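Local coordinates for GH62 hydrolase (Scytalidium thermophilum, PDB 4PVA), which probably removes alpha-L-arabinofuranosyl side groups from arabinoxylan, as a family 62 glycoside hydrolase of a thermophilic fungus, at residues N120-Y125 with V142-G147. Sequence-based numbering, arbitrary orientation.
Sequences NGNAAY and VFYPNG. With PO4 (phosphate ion), chain C.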
ATOM      1  N   ASN A 120       6.416   9.173  -8.201  1.00 12.39           N
ATOM      2  CA  ASN A 120       7.649   9.491  -8.896  1.00 13.28           C
ATOM      3  C   ASN A 120       8.008  10.950  -8.699  1.00 13.69           C
ATOM      4  O   ASN A 120       8.682  11.538  -9.556  1.00 15.16           O
ATOM      5  CB  ASN A 120       7.515   9.175 -10.391  1.00 14.17           C
ATOM      6  CG  ASN A 120       6.612  10.161 -11.118  1.00 14.14           C
ATOM      7  OD1 ASN A 120       5.845  10.894 -10.500  1.00 14.03           O
ATOM      8  ND2 ASN A 120       6.699  10.176 -12.436  1.00 15.49           N
ATOM      9  N   GLY A 121       7.592  11.537  -7.588  1.00 13.93           N
ATOM     10  CA  GLY A 121       7.555  12.963  -7.405  1.00 14.84           C
ATOM     11  C   GLY A 121       6.130  13.498  -7.521  1.00 14.51           C
ATOM     12  O   GLY A 121       5.820  14.525  -6.903  1.00 17.11           O
ATOM     13  N   ASN A 122       5.264  12.813  -8.273  1.00 13.92           N
ATOM     14  CA  ASN A 122       3.832  13.096  -8.398  1.00 13.51           C
ATOM     15  C   ASN A 122       3.157  11.771  -8.199  1.00 12.86           C
ATOM     16  O   ASN A 122       3.815  10.727  -8.058  1.00 13.28           O
ATOM     17  CB  ASN A 122       3.576  13.634  -9.855  1.00 14.09           C
ATOM     18  CG  ASN A 122       2.185  14.289 -10.147  1.00 14.24           C
ATOM     19  OD1 ASN A 122       1.139  14.039  -9.549  1.00 14.59           O
ATOM     20  ND2 ASN A 122       2.202  15.189 -11.185  1.00 15.50           N
ATOM     21  N   ALA A 123       1.847  11.776  -8.220  1.00 12.37           N
ATOM     22  CA  ALA A 123       1.052  10.567  -8.268  1.00 12.42           C
ATOM     23  C   ALA A 123       1.064  10.003  -9.669  1.00 12.97           C
ATOM     24  O   ALA A 123       0.629  10.695 -10.607  1.00 14.09           O
ATOM     25  CB  ALA A 123      -0.379  10.870  -7.821  1.00 12.51           C
ATOM     26  N   ALA A 124       1.587   8.810  -9.858  1.00 13.01           N
ATOM     27  CA  ALA A 124       1.847   8.270 -11.158  1.00 13.45           C
ATOM     28  C   ALA A 124       1.205   6.915 -11.347  1.00 13.09           C
ATOM     29  O   ALA A 124       0.823   6.246 -10.387  1.00 12.43           O
ATOM     30  CB  ALA A 124       3.336   8.178 -11.396  1.00 14.81           C
ATOM     31  N   TYR A 125       1.071   6.498 -12.602  1.00 13.32           N
ATOM     32  CA  TYR A 125       0.606   5.173 -12.922  1.00 14.00           C
ATOM     33  C   TYR A 125       1.285   4.651 -14.188  1.00 14.28           C
ATOM     34  O   TYR A 125       1.690   5.451 -15.090  1.00 14.60           O
ATOM     35  CB  TYR A 125      -0.922   5.098 -13.066  1.00 14.69           C
ATOM     36  CG  TYR A 125      -1.460   5.909 -14.220  1.00 15.94           C
ATOM     37  CD1 TYR A 125      -1.711   7.269 -14.082  1.00 16.47           C
ATOM     38  CD2 TYR A 125      -1.675   5.300 -15.470  1.00 17.40           C
ATOM     39  CE1 TYR A 125      -2.157   8.015 -15.165  1.00 17.57           C
ATOM     40  CE2 TYR A 125      -2.131   6.046 -16.552  1.00 18.02           C
ATOM     41  CZ  TYR A 125      -2.373   7.377 -16.367  1.00 17.84           C
ATOM     42  OH  TYR A 125      -2.806   8.184 -17.424  1.00 22.41           O
ATOM     43  N   VAL A 142       1.080  10.837 -15.099  1.00 15.07           N
ATOM     44  CA  VAL A 142       0.690  11.387 -13.797  1.00 15.02           C
ATOM     45  C   VAL A 142      -0.801  11.673 -13.712  1.00 14.61           C
ATOM     46  O   VAL A 142      -1.473  11.966 -14.716  1.00 15.43           O
ATOM     47  CB  VAL A 142       1.520  12.616 -13.413  1.00 15.88           C
ATOM     48  CG1 VAL A 142       2.984  12.214 -13.328  1.00 16.46           C
ATOM     49  CG2 VAL A 142       1.286  13.785 -14.354  1.00 16.41           C
ATOM     50  N   PHE A 143      -1.346  11.552 -12.505  1.00 13.88           N
ATOM     51  CA  PHE A 143      -2.743  11.864 -12.250  1.00 13.21           C
ATOM     52  C   PHE A 143      -3.025  13.363 -12.209  1.00 13.42           C
ATOM     53  O   PHE A 143      -4.183  13.747 -12.365  1.00 14.45           O
ATOM     54  CB  PHE A 143      -3.240  11.216 -10.934  1.00 12.79           C
ATOM     55  CG  PHE A 143      -3.418   9.731 -11.010  1.00 12.42           C
ATOM     56  CD1 PHE A 143      -4.521   9.191 -11.612  1.00 12.59           C
ATOM     57  CD2 PHE A 143      -2.491   8.855 -10.426  1.00 12.83           C
ATOM     58  CE1 PHE A 143      -4.725   7.842 -11.657  1.00 13.02           C
ATOM     59  CE2 PHE A 143      -2.681   7.500 -10.482  1.00 12.84           C
ATOM     60  CZ  PHE A 143      -3.797   6.984 -11.089  1.00 12.95           C
ATOM     61  N   TYR A 144      -2.027  14.170 -11.886  1.00 13.07           N
ATOM     62  CA  TYR A 144      -2.164  15.618 -11.758  1.00 13.27           C
ATOM     63  C   TYR A 144      -1.259  16.264 -12.787  1.00 14.53           C
ATOM     64  O   TYR A 144      -0.101  16.511 -12.517  1.00 13.81           O
ATOM     65  CB  TYR A 144      -1.832  16.098 -10.350  1.00 12.72           C
ATOM     66  CG  TYR A 144      -2.685  15.449  -9.256  1.00 12.38           C
ATOM     67  CD1 TYR A 144      -3.924  15.976  -8.901  1.00 12.51           C
ATOM     68  CD2 TYR A 144      -2.235  14.327  -8.571  1.00 12.34           C
ATOM     69  CE1 TYR A 144      -4.672  15.420  -7.879  1.00 12.12           C
ATOM     70  CE2 TYR A 144      -2.979  13.747  -7.553  1.00 12.16           C
ATOM     71  CZ  TYR A 144      -4.186  14.319  -7.211  1.00 11.62           C
ATOM     72  OH  TYR A 144      -4.892  13.781  -6.140  1.00 12.17           O
ATOM     73  N   PRO A 145      -1.782  16.492 -14.011  1.00 16.36           N
ATOM     74  CA  PRO A 145      -0.930  16.948 -15.129  1.00 17.56           C
ATOM     75  C   PRO A 145      -0.156  18.240 -14.870  1.00 17.00           C
ATOM     76  O   PRO A 145       0.916  18.434 -15.465  1.00 18.20           O
ATOM     77  CB  PRO A 145      -1.928  17.123 -16.265  1.00 19.11           C
ATOM     78  CG  PRO A 145      -3.058  16.249 -15.934  1.00 20.24           C
ATOM     79  CD  PRO A 145      -3.173  16.287 -14.441  1.00 18.20           C
ATOM     80  N   ASN A 146      -0.654  19.129 -14.029  1.00 16.26           N
ATOM     81  CA  ASN A 146       0.044  20.400 -13.785  1.00 17.12           C
ATOM     82  C   ASN A 146       1.011  20.338 -12.635  1.00 16.02           C
ATOM     83  O   ASN A 146       1.691  21.337 -12.384  1.00 17.55           O
ATOM     84  CB  ASN A 146      -0.954  21.530 -13.585  1.00 18.26           C
ATOM     85  CG  ASN A 146      -1.780  21.747 -14.816  1.00 20.54           C
ATOM     86  OD1 ASN A 146      -1.229  21.814 -15.918  1.00 22.86           O
ATOM     87  ND2 ASN A 146      -3.086  21.759 -14.663  1.00 22.05           N
ATOM     88  N   GLY A 147       1.097  19.205 -11.934  1.00 14.64           N
ATOM     89  CA  GLY A 147       2.019  19.119 -10.804  1.00 13.44           C
ATOM     90  C   GLY A 147       1.328  19.013  -9.456  1.00 12.83           C
ATOM     91  O   GLY A 147       0.121  18.701  -9.335  1.00 13.06           O
TER
HETATM   92  P   PO4 C 502       9.839  10.627 -14.933  0.66 17.67           P
HETATM   93  O1  PO4 C 502       9.320   9.925 -13.685  0.66 13.47           O
HETATM   94  O2  PO4 C 502      10.608  11.927 -14.608  0.66 19.35           O
HETATM   95  O3  PO4 C 502       8.631  11.017 -15.720  0.66 18.67           O
HETATM   96  O4  PO4 C 502      10.604   9.607 -15.774  0.66 19.55           O
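With CG swung anti to the backbone N (chi1 -167°), Asn-122 lays its amide across Val-142 and on to Tyr-144, whose CG lies anti to its own carbonyl carbon (chi1 -57°). The Asn-122 amide is nearly coplanar with the Tyr-144 ring and meets it at the edge, OD1 standing 3.5 Å from CD2. Asn-122 ND2 donates to Tyr-144 O at 3.0 Å, the acceptor lying close to the amide plane. That same oxygen also takes Gly-147 N, the closing bond of the type I turn from Tyr-144 to Gly-147, and the two donors arrive from opposite faces of its carbonyl plane. On the other branch, Asn-122 OD1 accepts from Ala-123 N at 2.7 Å, in the carbonyl plane on a lone pair, though bent at the hydrogen; with the ND2 bond, this sets which way round the amide lies. A leucine in place of Asn-122 would probably cost Tyr-144 O one of its two donors here and leave Ala-123 N without this acceptor.

Next along, Ala-124 and Val-142 form an antiparallel non-hydrogen-bonded pair, and Phe-143 N binds Ala-123 O at 2.9 Å. Tyr-125 CD1 sits over one face of the Phe-143 ring, toward its rim, the ring planes 47° apart. Ala-123 CB touches Phe-143 CD2 and Tyr-144 CE2, beside Leu-181 of the neighbouring sheet; Tyr-144 OH is hydrogen-bonded to Ser-193 OG. Asn-120 closes an Asx turn on Asn-122 N and gives ND2 to a phosphate, probably from the crystallisation liquor, that Arg-100 also holds.

The outermost strand of one blade of the five-bladed beta-propeller thus runs into a turn held by a side-chain amide, polar bonds fixing its path while aromatic rings pack it against the next blade.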